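Glyoxalase/bleomycin resistance protein/dioxygenase (Nostoc punctiforme PCC 73102, PDB 3KOL) binds a divalent metal ion, here cobalt, and is probably a glyoxalase or dioxygenase of the vicinal oxygen chelate superfamily. Local coordinates at residues 88-93 / 137-142. Sequence-based numbering, arbitrary orientation.
Sequences PNPEKT and YFYDPD
P90 and Y139 bring the loop 88-93 against the end of strand 134-139, their CA atoms 7.4 Å apart. On the loop side the backbone folds into a type I beta turn from N89 to K92, closed by K92 N donating to N89 O; on the other, the strand gives way after Y139 to a turn through D140, P141 and D142. The pyrrolidine of P90 lies over one face of the Y139 ring in a CH-pi contact: CB stands 3.6 Å from the ring centroid, only 5° off the normal, while CG reaches over the CD2 and CE2 side. With CG of Y139 anti to its own carbonyl carbon (chi1 -62°), the phenol reaches from the strand end toward the loop, one face turned to the proline, and CG of E91 passes 4.0 Å from the hydroxyl OH of Y139. One water, in the plane of the ring at its edge, links P90 O and Y139 OH, lying 2.8 Å from the hydroxyl; a second donates to both P88 O and D142 O, joining the two backbones farther along. Each segment is also shaped from within. N89 OD1 accepts from E91 N at 2.9 Å, the amide approaching from above the carbonyl plane, and D140 OD1 receives D142 N from above the carboxylate plane in a more bent bond. D142 O also accepts from R96 NE of the second subunit, whose R96 packs on P90, placing this surface contact beside the dimer partner. Of the two Asx turns, one lies within the loop between strands 74-79 and 96-104, the other in the hairpin connection from 134-139 to 145-150, about 12 Å from cobalt at the Y139 side chain, in the second beta-alpha-beta-beta-beta module of the vicinal oxygen chelate fold.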
loop_
_atom_site.group_PDB
_atom_site.type_symbol
_atom_site.label_atom_id
_atom_site.label_comp_id
_atom_site.label_asym_id
_atom_site.label_seq_id
_atom_site.Cartn_x
_atom_site.Cartn_y
_atom_site.Cartn_z
ATOM N N PRO A 88 -4.173 14.704 13.861
ATOM C CA PRO A 88 -3.198 15.701 13.410
ATOM C C PRO A 88 -1.736 15.303 13.615
ATOM O O PRO A 88 -0.879 15.609 12.782
ATOM C CB PRO A 88 -3.582 16.939 14.214
ATOM C CG PRO A 88 -5.068 16.804 14.309
ATOM C CD PRO A 88 -5.238 15.339 14.660
ATOM N N ASN A 89 -1.458 14.630 14.727
ATOM C CA ASN A 89 -0.102 14.186 15.042
ATOM C C ASN A 89 0.137 12.825 14.393
ATOM O O ASN A 89 -0.478 11.829 14.773
ATOM C CB ASN A 89 0.075 14.091 16.565
ATOM C CG ASN A 89 1.424 13.519 16.969
ATOM O OD1 ASN A 89 2.306 13.314 16.136
ATOM N ND2 ASN A 89 1.590 13.262 18.265
ATOM N N PRO A 90 1.041 12.771 13.401
ATOM C CA PRO A 90 1.361 11.528 12.690
ATOM C C PRO A 90 1.925 10.414 13.565
ATOM O O PRO A 90 1.941 9.250 13.163
ATOM C CB PRO A 90 2.346 11.987 11.615
ATOM C CG PRO A 90 3.030 13.148 12.267
ATOM C CD PRO A 90 1.888 13.877 12.924
ATOM N N GLU A 91 2.383 10.765 14.763
ATOM C CA GLU A 91 2.937 9.768 15.670
ATOM C C GLU A 91 1.848 8.946 16.352
ATOM O O GLU A 91 2.129 7.908 16.949
ATOM C CB GLU A 91 3.827 10.436 16.718
ATOM C CG GLU A 91 5.012 11.175 16.120
ATOM C CD GLU A 91 6.004 11.632 17.168
ATOM O OE1 GLU A 91 5.579 12.274 18.152
ATOM O OE2 GLU A 91 7.211 11.353 17.004
ATOM N N LYS A 92 0.605 9.406 16.274
ATOM C CA LYS A 92 -0.489 8.656 16.878
ATOM C C LYS A 92 -0.829 7.493 15.946
ATOM O O LYS A 92 -1.108 7.703 14.764
ATOM C CB LYS A 92 -1.716 9.547 17.092
ATOM C CG LYS A 92 -2.879 8.804 17.740
ATOM C CD LYS A 92 -2.385 7.953 18.909
ATOM C CE LYS A 92 -3.182 6.664 19.036
ATOM N NZ LYS A 92 -2.454 5.641 19.850
ATOM N N THR A 93 -0.803 6.272 16.477
ATOM C CA THR A 93 -1.071 5.082 15.668
ATOM C C THR A 93 -2.476 4.487 15.804
ATOM O O THR A 93 -3.134 4.628 16.837
ATOM C CB THR A 93 -0.043 3.974 15.978
ATOM O OG1 THR A 93 -0.098 3.644 17.372
ATOM C CG2 THR A 93 1.371 4.444 15.628
ATOM N N TYR A 137 12.683 6.001 7.779
ATOM C CA TYR A 137 11.249 6.280 7.785
ATOM C C TYR A 137 10.964 7.765 7.936
ATOM O O TYR A 137 11.642 8.466 8.689
ATOM C CB TYR A 137 10.574 5.541 8.945
ATOM C CG TYR A 137 10.831 4.058 8.970
ATOM C CD1 TYR A 137 9.853 3.151 8.560
ATOM C CD2 TYR A 137 12.057 3.555 9.408
ATOM C CE1 TYR A 137 10.092 1.781 8.588
ATOM C CE2 TYR A 137 12.305 2.189 9.438
ATOM C CZ TYR A 137 11.320 1.308 9.032
ATOM O OH TYR A 137 11.560 -0.045 9.084
ATOM N N PHE A 138 9.943 8.232 7.232
ATOM C CA PHE A 138 9.553 9.633 7.275
ATOM C C PHE A 138 8.094 9.752 6.854
ATOM O O PHE A 138 7.569 8.889 6.154
ATOM C CB PHE A 138 10.459 10.451 6.346
ATOM C CG PHE A 138 10.605 9.861 4.970
ATOM C CD1 PHE A 138 9.824 10.318 3.914
ATOM C CD2 PHE A 138 11.512 8.831 4.737
ATOM C CE1 PHE A 138 9.943 9.761 2.644
ATOM C CE2 PHE A 138 11.639 8.261 3.470
ATOM C CZ PHE A 138 10.852 8.730 2.421
ATOM N N TYR A 139 7.438 10.820 7.293
ATOM C CA TYR A 139 6.031 11.051 6.975
ATOM C C TYR A 139 5.849 11.895 5.720
ATOM O O TYR A 139 6.675 12.765 5.424
ATOM C CB TYR A 139 5.350 11.760 8.146
ATOM C CG TYR A 139 5.356 10.964 9.426
ATOM C CD1 TYR A 139 4.619 9.787 9.535
ATOM C CD2 TYR A 139 6.108 11.377 10.530
ATOM C CE1 TYR A 139 4.626 9.040 10.704
ATOM C CE2 TYR A 139 6.121 10.633 11.709
ATOM C CZ TYR A 139 5.376 9.465 11.784
ATOM O OH TYR A 139 5.375 8.709 12.931
ATOM N N ASP A 140 4.767 11.634 4.984
ATOM C CA ASP A 140 4.462 12.405 3.782
ATOM C C ASP A 140 3.666 13.622 4.257
ATOM O O ASP A 140 3.387 13.740 5.452
ATOM C CB ASP A 140 3.689 11.548 2.753
ATOM C CG ASP A 140 2.199 11.392 3.065
ATOM O OD1 ASP A 140 1.716 11.818 4.138
ATOM O OD2 ASP A 140 1.497 10.819 2.205
ATOM N N PRO A 141 3.306 14.548 3.347
ATOM C CA PRO A 141 2.552 15.753 3.722
ATOM C C PRO A 141 1.304 15.574 4.586
ATOM O O PRO A 141 0.930 16.487 5.328
ATOM C CB PRO A 141 2.222 16.386 2.370
ATOM C CG PRO A 141 3.412 16.018 1.544
ATOM C CD PRO A 141 3.606 14.558 1.904
ATOM N N ASP A 142 0.660 14.413 4.495
ATOM C CA ASP A 142 -0.555 14.159 5.266
ATOM C C ASP A 142 -0.308 13.373 6.545
ATOM O O ASP A 142 -1.228 13.160 7.334
ATOM C CB ASP A 142 -1.576 13.415 4.402
ATOM C CG ASP A 142 -2.128 14.280 3.288
ATOM O OD1 ASP A 142 -2.936 15.182 3.590
ATOM O OD2 ASP A 142 -1.748 14.070 2.115
HETATM O O HOH W 1 -0.923 14.885 10.070
HETATM O O HOH W 2 3.476 6.704 13.295
#